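PDB 6RN5: CHAD domain protein from Streptomyces chartreusis, which probably binds polyphosphate through its all-helical CHAD domain and also binds copper ions. Local coordinates for residues T33-A38 and D208-L213; L260-S265 and V346-Q351; P272-W277 and D319-A324. One frame throughout, in Å; residues are numbered along the deposited sequence.

Contact 1: residues T33-A38 and D208-L213; sequences TEFLRA and DKVAVL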
loop_
_atom_site.group_PDB
_atom_site.type_symbol
_atom_site.label_atom_id
_atom_site.label_comp_id
_atom_site.label_asym_id
_atom_site.label_seq_id
_atom_site.Cartn_x
_atom_site.Cartn_y
_atom_site.Cartn_z
ATOM N N THR A 33 -2.496 -13.759 44.305
ATOM C CA THR A 33 -3.508 -12.997 45.035
ATOM C C THR A 33 -4.306 -12.070 44.120
ATOM O O THR A 33 -5.512 -11.998 44.265
ATOM C CB THR A 33 -2.858 -12.189 46.156
ATOM O OG1 THR A 33 -2.296 -13.113 47.051
ATOM C CG2 THR A 33 -3.859 -11.324 46.942
ATOM N N GLU A 34 -3.652 -11.343 43.213
ATOM C CA GLU A 34 -4.380 -10.605 42.159
ATOM C C GLU A 34 -5.314 -11.476 41.336
ATOM O O GLU A 34 -6.393 -11.041 41.013
ATOM C CB GLU A 34 -3.449 -9.889 41.178
ATOM C CG GLU A 34 -2.725 -8.704 41.805
ATOM C CD GLU A 34 -3.675 -7.736 42.523
ATOM O OE1 GLU A 34 -4.571 -7.179 41.845
ATOM O OE2 GLU A 34 -3.528 -7.539 43.758
ATOM N N PHE A 35 -4.871 -12.670 40.943
ATOM C CA PHE A 35 -5.738 -13.616 40.240
ATOM C C PHE A 35 -6.975 -13.996 41.068
ATOM O O PHE A 35 -8.072 -14.099 40.530
ATOM C CB PHE A 35 -4.953 -14.886 39.895
ATOM C CG PHE A 35 -5.718 -15.874 39.073
ATOM C CD1 PHE A 35 -6.475 -16.845 39.675
ATOM C CD2 PHE A 35 -5.670 -15.829 37.695
ATOM C CE1 PHE A 35 -7.172 -17.782 38.932
ATOM C CE2 PHE A 35 -6.351 -16.764 36.918
ATOM C CZ PHE A 35 -7.100 -17.756 37.543
ATOM N N LEU A 36 -6.791 -14.246 42.368
ATOM C CA LEU A 36 -7.925 -14.604 43.219
ATOM C C LEU A 36 -8.857 -13.424 43.438
ATOM O O LEU A 36 -10.072 -13.593 43.440
ATOM C CB LEU A 36 -7.489 -15.169 44.546
ATOM C CG LEU A 36 -6.629 -16.430 44.475
ATOM C CD1 LEU A 36 -6.052 -16.680 45.862
ATOM C CD2 LEU A 36 -7.363 -17.637 43.940
ATOM N N ARG A 37 -8.314 -12.238 43.580
ATOM C CA ARG A 37 -9.174 -11.033 43.621
ATOM C C ARG A 37 -10.034 -10.877 42.408
ATOM O O ARG A 37 -11.240 -10.677 42.513
ATOM C CB ARG A 37 -8.355 -9.786 43.723
ATOM C CG ARG A 37 -8.087 -9.461 45.152
ATOM C CD ARG A 37 -7.178 -8.259 45.255
ATOM N NE ARG A 37 -6.445 -8.315 46.506
ATOM C CZ ARG A 37 -5.472 -7.477 46.827
ATOM N NH1 ARG A 37 -5.097 -6.499 45.991
ATOM N NH2 ARG A 37 -4.876 -7.617 48.002
ATOM N N ALA A 38 -9.403 -10.939 41.246
ATOM C CA ALA A 38 -10.134 -10.823 40.007
ATOM C C ALA A 38 -11.189 -11.913 39.897
ATOM O O ALA A 38 -12.316 -11.670 39.481
ATOM C CB ALA A 38 -9.189 -10.885 38.828
ATOM N N ASP A 208 -7.633 -23.444 42.032
ATOM C CA ASP A 208 -7.288 -23.983 43.353
ATOM C C ASP A 208 -5.773 -23.954 43.584
ATOM O O ASP A 208 -5.304 -23.607 44.658
ATOM C CB ASP A 208 -7.793 -25.441 43.501
ATOM C CG ASP A 208 -9.201 -25.550 44.125
ATOM O OD1 ASP A 208 -9.745 -24.512 44.591
ATOM O OD2 ASP A 208 -9.761 -26.699 44.141
ATOM N N LYS A 209 -5.013 -24.305 42.564
ATOM C CA LYS A 209 -3.545 -24.265 42.685
ATOM C C LYS A 209 -3.033 -22.870 42.801
ATOM O O LYS A 209 -2.129 -22.604 43.595
ATOM C CB LYS A 209 -2.903 -24.988 41.531
ATOM C CG LYS A 209 -3.249 -26.446 41.614
ATOM C CD LYS A 209 -2.506 -27.263 40.596
ATOM C CE LYS A 209 -3.197 -28.611 40.492
ATOM N NZ LYS A 209 -2.458 -29.543 39.605
ATOM N N VAL A 210 -3.642 -21.944 42.064
ATOM C CA VAL A 210 -3.288 -20.540 42.244
ATOM C C VAL A 210 -3.590 -20.088 43.666
ATOM O O VAL A 210 -2.789 -19.368 44.296
ATOM C CB VAL A 210 -3.979 -19.647 41.203
ATOM C CG1 VAL A 210 -3.730 -18.182 41.483
ATOM C CG2 VAL A 210 -3.459 -20.021 39.813
ATOM N N ALA A 211 -4.727 -20.534 44.211
ATOM C CA ALA A 211 -5.032 -20.270 45.638
ATOM C C ALA A 211 -3.914 -20.762 46.581
ATOM O O ALA A 211 -3.516 -20.058 47.456
ATOM C CB ALA A 211 -6.360 -20.893 46.037
ATOM N N VAL A 212 -3.419 -21.978 46.381
ATOM C CA VAL A 212 -2.330 -22.488 47.172
ATOM C C VAL A 212 -1.115 -21.594 47.023
ATOM O O VAL A 212 -0.485 -21.251 47.982
ATOM C CB VAL A 212 -1.988 -23.932 46.769
ATOM C CG1 VAL A 212 -0.689 -24.389 47.442
ATOM C CG2 VAL A 212 -3.137 -24.854 47.175
ATOM N N LEU A 213 -0.818 -21.188 45.791
ATOM C CA LEU A 213 0.338 -20.356 45.497
ATOM C C LEU A 213 0.263 -19.001 46.151
ATOM O O LEU A 213 1.268 -18.360 46.372
ATOM C CB LEU A 213 0.455 -20.165 43.965
ATOM C CG LEU A 213 1.632 -19.369 43.404
ATOM C CD1 LEU A 213 2.980 -19.989 43.802
ATOM C CD2 LEU A 213 1.540 -19.276 41.885
#
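F35 swings its ring beside its own carbonyl carbon, CG opposite the backbone N (chi1 -175°), which carries it out of helix 21-42 towards V210. On helix 201-213, the same choice at V210 (chi1 174°) sends the CG1 methyl out to meet it. The closest touch joins V210 CG1 to F35 CD1 at 3.5 Å, and the methyl also rests 3.9 Å from F35 CB, lodged in the angle where the ring leaves its stem. It comes at the ring obliquely, and the two side chains cross at about a right angle. L36, one residue on, takes a different first torsion, its CG lying beside its own backbone N, and its isobutyl fork spreads over A211. Here L36 CD1 sits 3.7 Å from A211 CA, while L36 CD2 meets the A211 CB methyl at 4.0 Å. With only a methyl on A211, L36 CA and A211 CA come within 6.8 Å. This is plain helix-to-helix packing in the CHAD domain, with local axes 9.0 Å apart and running more nearly antiparallel than parallel at 131°. L62 and S65 of helix 56-75 also touch the buried F35, and V210 reaches A32 besides; L36 also touches A214. The A211 side chain is about 4 Å from a bound carbonate, probably from the crystallisation liquor, whose pocket includes D208.

Contact 2: residues L260-S265 and V346-Q351; sequences LIHGLS and VLHADQ. With CU (copper (II) ion), chain B.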
loop_
_atom_site.group_PDB
_atom_site.type_symbol
_atom_site.label_atom_id
_atom_site.label_comp_id
_atom_site.label_asym_id
_atom_site.label_seq_id
_atom_site.Cartn_x
_atom_site.Cartn_y
_atom_site.Cartn_z
ATOM N N LEU A 260 0.865 -10.038 -1.309
ATOM C CA LEU A 260 -0.426 -9.416 -1.121
ATOM C C LEU A 260 -1.558 -10.162 -1.820
ATOM O O LEU A 260 -2.713 -10.067 -1.425
ATOM C CB LEU A 260 -0.348 -7.970 -1.574
ATOM C CG LEU A 260 0.756 -7.210 -0.852
ATOM C CD1 LEU A 260 0.919 -5.813 -1.425
ATOM C CD2 LEU A 260 0.464 -7.135 0.637
ATOM N N ILE A 261 -1.246 -10.944 -2.826
ATOM C CA ILE A 261 -2.247 -11.807 -3.404
ATOM C C ILE A 261 -1.701 -13.202 -3.232
ATOM O O ILE A 261 -0.641 -13.514 -3.754
ATOM C CB ILE A 261 -2.479 -11.515 -4.897
ATOM C CG1 ILE A 261 -2.698 -10.027 -5.155
ATOM C CG2 ILE A 261 -3.715 -12.261 -5.362
ATOM C CD1 ILE A 261 -2.641 -9.647 -6.633
ATOM N N HIS A 262 -2.382 -13.998 -2.424
ATOM C CA HIS A 262 -2.022 -15.404 -2.190
ATOM C C HIS A 262 -3.326 -16.109 -1.916
ATOM O O HIS A 262 -4.318 -15.443 -1.546
ATOM C CB HIS A 262 -1.047 -15.575 -0.994
ATOM C CG HIS A 262 -1.622 -15.156 0.327
ATOM N ND1 HIS A 262 -2.652 -15.832 0.946
ATOM C CD2 HIS A 262 -1.348 -14.092 1.117
ATOM C CE1 HIS A 262 -2.965 -15.223 2.073
ATOM N NE2 HIS A 262 -2.186 -14.162 2.200
ATOM N N GLY A 263 -3.339 -17.431 -2.110
ATOM C CA GLY A 263 -4.494 -18.263 -1.736
ATOM C C GLY A 263 -4.451 -18.703 -0.273
ATOM O O GLY A 263 -3.594 -18.260 0.505
ATOM N N LEU A 264 -5.348 -19.604 0.108
ATOM C CA LEU A 264 -5.474 -19.988 1.513
ATOM C C LEU A 264 -5.726 -21.477 1.669
ATOM O O LEU A 264 -6.799 -21.955 1.316
ATOM C CB LEU A 264 -6.622 -19.193 2.193
ATOM C CG LEU A 264 -6.444 -17.735 2.680
ATOM C CD1 LEU A 264 -7.675 -17.289 3.458
ATOM C CD2 LEU A 264 -5.208 -17.548 3.565
ATOM N N SER A 265 -4.728 -22.189 2.202
ATOM C CA SER A 265 -4.861 -23.597 2.643
ATOM C C SER A 265 -4.261 -23.765 4.049
ATOM O O SER A 265 -3.436 -22.942 4.464
ATOM C CB SER A 265 -4.113 -24.548 1.698
ATOM O OG SER A 265 -4.038 -24.034 0.391
ATOM N N VAL A 346 -8.185 -4.944 -0.733
ATOM C CA VAL A 346 -7.568 -3.701 -0.351
ATOM C C VAL A 346 -7.259 -3.707 1.140
ATOM O O VAL A 346 -6.177 -3.314 1.590
ATOM C CB VAL A 346 -8.517 -2.510 -0.652
ATOM C CG1 VAL A 346 -7.921 -1.205 -0.199
ATOM C CG2 VAL A 346 -8.772 -2.395 -2.151
ATOM N N LEU A 347 -8.242 -4.158 1.904
ATOM C CA LEU A 347 -8.133 -4.226 3.355
ATOM C C LEU A 347 -7.053 -5.194 3.853
ATOM O O LEU A 347 -6.345 -4.908 4.789
ATOM C CB LEU A 347 -9.487 -4.614 3.898
ATOM C CG LEU A 347 -9.701 -4.673 5.375
ATOM C CD1 LEU A 347 -9.383 -3.315 5.983
ATOM C CD2 LEU A 347 -11.163 -5.057 5.567
ATOM N N HIS A 348 -6.942 -6.352 3.232
ATOM C CA HIS A 348 -5.828 -7.249 3.510
ATOM C C HIS A 348 -4.499 -6.588 3.228
ATOM O O HIS A 348 -3.577 -6.705 4.029
ATOM C CB HIS A 348 -5.955 -8.541 2.696
ATOM C CG HIS A 348 -4.739 -9.418 2.755
ATOM N ND1 HIS A 348 -3.710 -9.314 1.844
ATOM C CD2 HIS A 348 -4.386 -10.403 3.623
ATOM C CE1 HIS A 348 -2.779 -10.217 2.145
ATOM N NE2 HIS A 348 -3.166 -10.879 3.229
ATOM N N ALA A 349 -4.400 -5.871 2.111
ATOM C CA ALA A 349 -3.172 -5.214 1.734
ATOM C C ALA A 349 -2.812 -4.104 2.723
ATOM O O ALA A 349 -1.661 -4.006 3.206
ATOM C CB ALA A 349 -3.306 -4.642 0.320
ATOM N N ASP A 350 -3.805 -3.280 3.036
ATOM C CA ASP A 350 -3.662 -2.287 4.069
ATOM C C ASP A 350 -3.082 -2.843 5.378
ATOM O O ASP A 350 -2.135 -2.278 5.956
ATOM C CB ASP A 350 -5.042 -1.660 4.376
ATOM C CG ASP A 350 -4.936 -0.549 5.376
ATOM O OD1 ASP A 350 -4.413 0.507 4.970
ATOM O OD2 ASP A 350 -5.352 -0.737 6.541
ATOM N N GLN A 351 -3.642 -3.948 5.855
ATOM C CA GLN A 351 -3.209 -4.488 7.139
ATOM C C GLN A 351 -1.819 -5.124 6.996
ATOM O O GLN A 351 -1.030 -5.080 7.926
ATOM C CB GLN A 351 -4.258 -5.459 7.709
ATOM C CG GLN A 351 -5.588 -4.747 7.999
ATOM C CD GLN A 351 -5.419 -3.733 9.103
ATOM O OE1 GLN A 351 -5.075 -4.113 10.236
ATOM N NE2 GLN A 351 -5.573 -2.433 8.768
HETATM CU CU CU B . -2.154 -12.583 3.716
HETATM O O HOH W 1 -4.019 -7.957 -0.356
#
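A single water joins L260 to H348: it accepts from H348 ND1 at 2.6 Å and donates to the L260 carbonyl O at 2.7 Å. The water lies in the plane of the H348 ring, at its edge, and the bond places the proton on ND1, consistent with NE2 being the nitrogen that binds the metal. There H348 NE2 binds the copper ion at 2.0 Å, and H262 NE2 binds the same ion at 2.2 Å. The two nitrogens are 3.6 Å apart, and the rings are set obliquely, planes at 77°. They arrive from unlike backbones. H348 projects from helix 338-366, whereas H262 belongs to a loop and places CG between its backbone N and carbonyl carbon (chi1 64°), which swings the imidazole from the loop to the ion. A bond from H262 ND1 to the G263 carbonyl O, 2.6 Å long and fairly straight at 159°, fixes the rotation of that ring and would be expected to make its NE2 a stronger donor to the metal. Apolar packing backs this up: L260 CD2 lies over A349, 4.3 Å from its CA. Beyond the segments, H348 also touches A324, and the second subunit closes in, with its Y342 against H348 and its L119 against L260; backbone hydrogen bonds tie I261 to that chain as well. H271 supplies a third histidine NE2 to the copper, at a metal site that pins a loop to a helix close to the subunit interface, the imidazoles of H262 and H348 oriented by second-shell acceptors.

Contact 3: residues P272-W277 and D319-A324; sequences PQDAPW and DASEAA. With SO4 (sulfate ion), chain H.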
loop_
_atom_site.group_PDB
_atom_site.type_symbol
_atom_site.label_atom_id
_atom_site.label_comp_id
_atom_site.label_asym_id
_atom_site.label_seq_id
_atom_site.Cartn_x
_atom_site.Cartn_y
_atom_site.Cartn_z
ATOM N N PRO A 272 5.434 -16.052 6.140
ATOM C CA PRO A 272 6.344 -16.861 6.950
ATOM C C PRO A 272 7.166 -16.056 7.934
ATOM O O PRO A 272 7.380 -16.508 9.056
ATOM C CB PRO A 272 7.251 -17.533 5.896
ATOM C CG PRO A 272 7.083 -16.715 4.637
ATOM C CD PRO A 272 5.681 -16.224 4.690
ATOM N N GLN A 273 7.611 -14.875 7.524
ATOM C CA GLN A 273 8.325 -13.974 8.425
ATOM C C GLN A 273 7.527 -13.509 9.625
ATOM O O GLN A 273 8.124 -13.068 10.590
ATOM C CB GLN A 273 8.830 -12.752 7.692
ATOM C CG GLN A 273 9.914 -13.075 6.688
ATOM C CD GLN A 273 10.551 -11.830 6.103
ATOM O OE1 GLN A 273 10.899 -10.890 6.824
ATOM N NE2 GLN A 273 10.715 -11.821 4.788
ATOM N N ASP A 274 6.207 -13.601 9.602
ATOM C CA ASP A 274 5.450 -13.250 10.816
ATOM C C ASP A 274 5.912 -14.063 12.034
ATOM O O ASP A 274 5.924 -13.531 13.144
ATOM C CB ASP A 274 3.933 -13.458 10.632
ATOM C CG ASP A 274 3.260 -12.317 9.818
ATOM O OD1 ASP A 274 3.945 -11.465 9.245
ATOM O OD2 ASP A 274 2.039 -12.311 9.736
ATOM N N ALA A 275 6.266 -15.344 11.838
ATOM C CA ALA A 275 6.512 -16.228 12.999
ATOM C C ALA A 275 7.701 -15.754 13.846
ATOM O O ALA A 275 7.576 -15.625 15.030
ATOM C CB ALA A 275 6.650 -17.709 12.594
ATOM N N PRO A 276 8.837 -15.437 13.226
ATOM C CA PRO A 276 9.923 -14.932 14.091
ATOM C C PRO A 276 9.600 -13.636 14.867
ATOM O O PRO A 276 10.035 -13.479 16.000
ATOM C CB PRO A 276 11.085 -14.704 13.117
ATOM C CG PRO A 276 10.586 -15.078 11.738
ATOM C CD PRO A 276 9.310 -15.845 11.888
ATOM N N TRP A 277 8.863 -12.724 14.246
ATOM C CA TRP A 277 8.389 -11.488 14.906
ATOM C C TRP A 277 7.433 -11.744 16.083
ATOM O O TRP A 277 7.520 -11.110 17.147
ATOM C CB TRP A 277 7.704 -10.596 13.888
ATOM C CG TRP A 277 8.675 -10.000 12.972
ATOM C CD1 TRP A 277 9.124 -10.513 11.797
ATOM C CD2 TRP A 277 9.359 -8.764 13.151
ATOM N NE1 TRP A 277 10.034 -9.672 11.230
ATOM C CE2 TRP A 277 10.201 -8.592 12.048
ATOM C CE3 TRP A 277 9.336 -7.793 14.134
ATOM C CZ2 TRP A 277 10.997 -7.495 11.899
ATOM C CZ3 TRP A 277 10.133 -6.685 13.977
ATOM C CH2 TRP A 277 10.947 -6.546 12.882
ATOM N N ASP A 319 -1.704 -7.783 15.752
ATOM C CA ASP A 319 -3.069 -7.413 15.461
ATOM C C ASP A 319 -3.242 -7.180 13.971
ATOM O O ASP A 319 -4.224 -7.637 13.397
ATOM C CB ASP A 319 -3.515 -6.136 16.233
ATOM C CG ASP A 319 -3.628 -6.363 17.756
ATOM O OD1 ASP A 319 -3.618 -7.516 18.236
ATOM O OD2 ASP A 319 -3.682 -5.364 18.482
ATOM N N ALA A 320 -2.318 -6.457 13.341
ATOM C CA ALA A 320 -2.456 -6.218 11.900
ATOM C C ALA A 320 -2.353 -7.543 11.118
ATOM O O ALA A 320 -3.069 -7.782 10.121
ATOM C CB ALA A 320 -1.408 -5.219 11.431
ATOM N N SER A 321 -1.439 -8.407 11.554
ATOM C CA SER A 321 -1.305 -9.711 10.952
ATOM C C SER A 321 -2.618 -10.495 10.994
ATOM O O SER A 321 -3.066 -11.019 9.965
ATOM C CB SER A 321 -0.188 -10.486 11.648
ATOM O OG SER A 321 -0.073 -11.769 11.100
ATOM N N GLU A 322 -3.257 -10.530 12.156
ATOM C CA GLU A 322 -4.463 -11.334 12.344
ATOM C C GLU A 322 -5.649 -10.652 11.622
ATOM O O GLU A 322 -6.533 -11.304 11.075
ATOM C CB GLU A 322 -4.795 -11.517 13.844
ATOM C CG GLU A 322 -4.048 -12.611 14.600
ATOM C CD GLU A 322 -4.320 -14.023 14.057
ATOM O OE1 GLU A 322 -5.441 -14.340 13.591
ATOM O OE2 GLU A 322 -3.397 -14.849 14.065
ATOM N N ALA A 323 -5.661 -9.336 11.616
ATOM C CA ALA A 323 -6.684 -8.656 10.899
ATOM C C ALA A 323 -6.584 -8.925 9.396
ATOM O O ALA A 323 -7.607 -9.127 8.734
ATOM C CB ALA A 323 -6.623 -7.181 11.177
ATOM N N ALA A 324 -5.373 -8.919 8.854
ATOM C CA ALA A 324 -5.215 -9.167 7.436
ATOM C C ALA A 324 -5.758 -10.556 7.098
ATOM O O ALA A 324 -6.386 -10.722 6.059
ATOM C CB ALA A 324 -3.763 -9.019 7.013
HETATM S S SO4 H . 5.893 -11.938 5.317
HETATM O O1 SO4 H . 6.665 -13.183 5.006
HETATM O O2 SO4 H . 5.471 -12.093 6.749
HETATM O O3 SO4 H . 6.724 -10.734 5.284
HETATM O O4 SO4 H . 4.785 -11.759 4.291
#
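Where helix 274-295 begins, next to an anion-filled basic patch of the CHAD domain, one short polar bond ties it to helix 305-331. S321 OG donates to D274 OD2 at 2.6 Å, and very little else passes between the two segments, whose nearest CA atoms, those of D274 and S321, are 7.6 Å apart. Both side chains must therefore reach. S321 extends its hydroxyl anti to the backbone N (chi1 178°), straight out from its helix, and the hydroxyl meets OD2 from above the carboxylate plane, 36° out of it. The other oxygen, D274 OD1, is taken by salt bridges to R352 and R359 of helix 338-366, so both oxygens of the buried carboxylate are engaged. Exchanging D274 for an alanine would probably leave S321 OG without its acceptor and R352 and R359 without their shared carboxylate. A sulfate, probably from the crystallisation liquor, sits beside the same aspartate. The backbone N of Q273 donates to sulfate O1 at 3.2 Å, and P272 CD lies 3.2 Å from the same oxygen. R359 NH2 and H271 ND1 grip the ion too; H271 is a copper ligand through NE2, so its imidazole spans anion and metal. W277, a turn further on, stacks on H317 and makes a cation-pi contact with R359, which may help hold that arginine near the ion. An arginine, a histidine and a backbone N-H round a tetrahedral oxyanion are consistent with the polyphosphate-binding surface expected of a CHAD domain.

How the contacts relate
Contacts 2 and 3 are neighbours, with centres about 12 Å apart, and they meet directly through helices 305-331 and 338-366, where H348 CD2 packs 3.2 Å from A324 O. Contact 3 is nested in the loop that contact 2 closes, and H271 serves the chemistry of both, as copper ligand and as sulfate partner. Contact 1 stands apart, its centre about 43 Å from that of contact 2 and across the centre of the chain. It is partly buried and wholly apolar, joining two helices far from the copper. Contact 2 is buried and relies on metal and water near the second subunit; contact 3, partly buried, rests on charge and one hydroxyl.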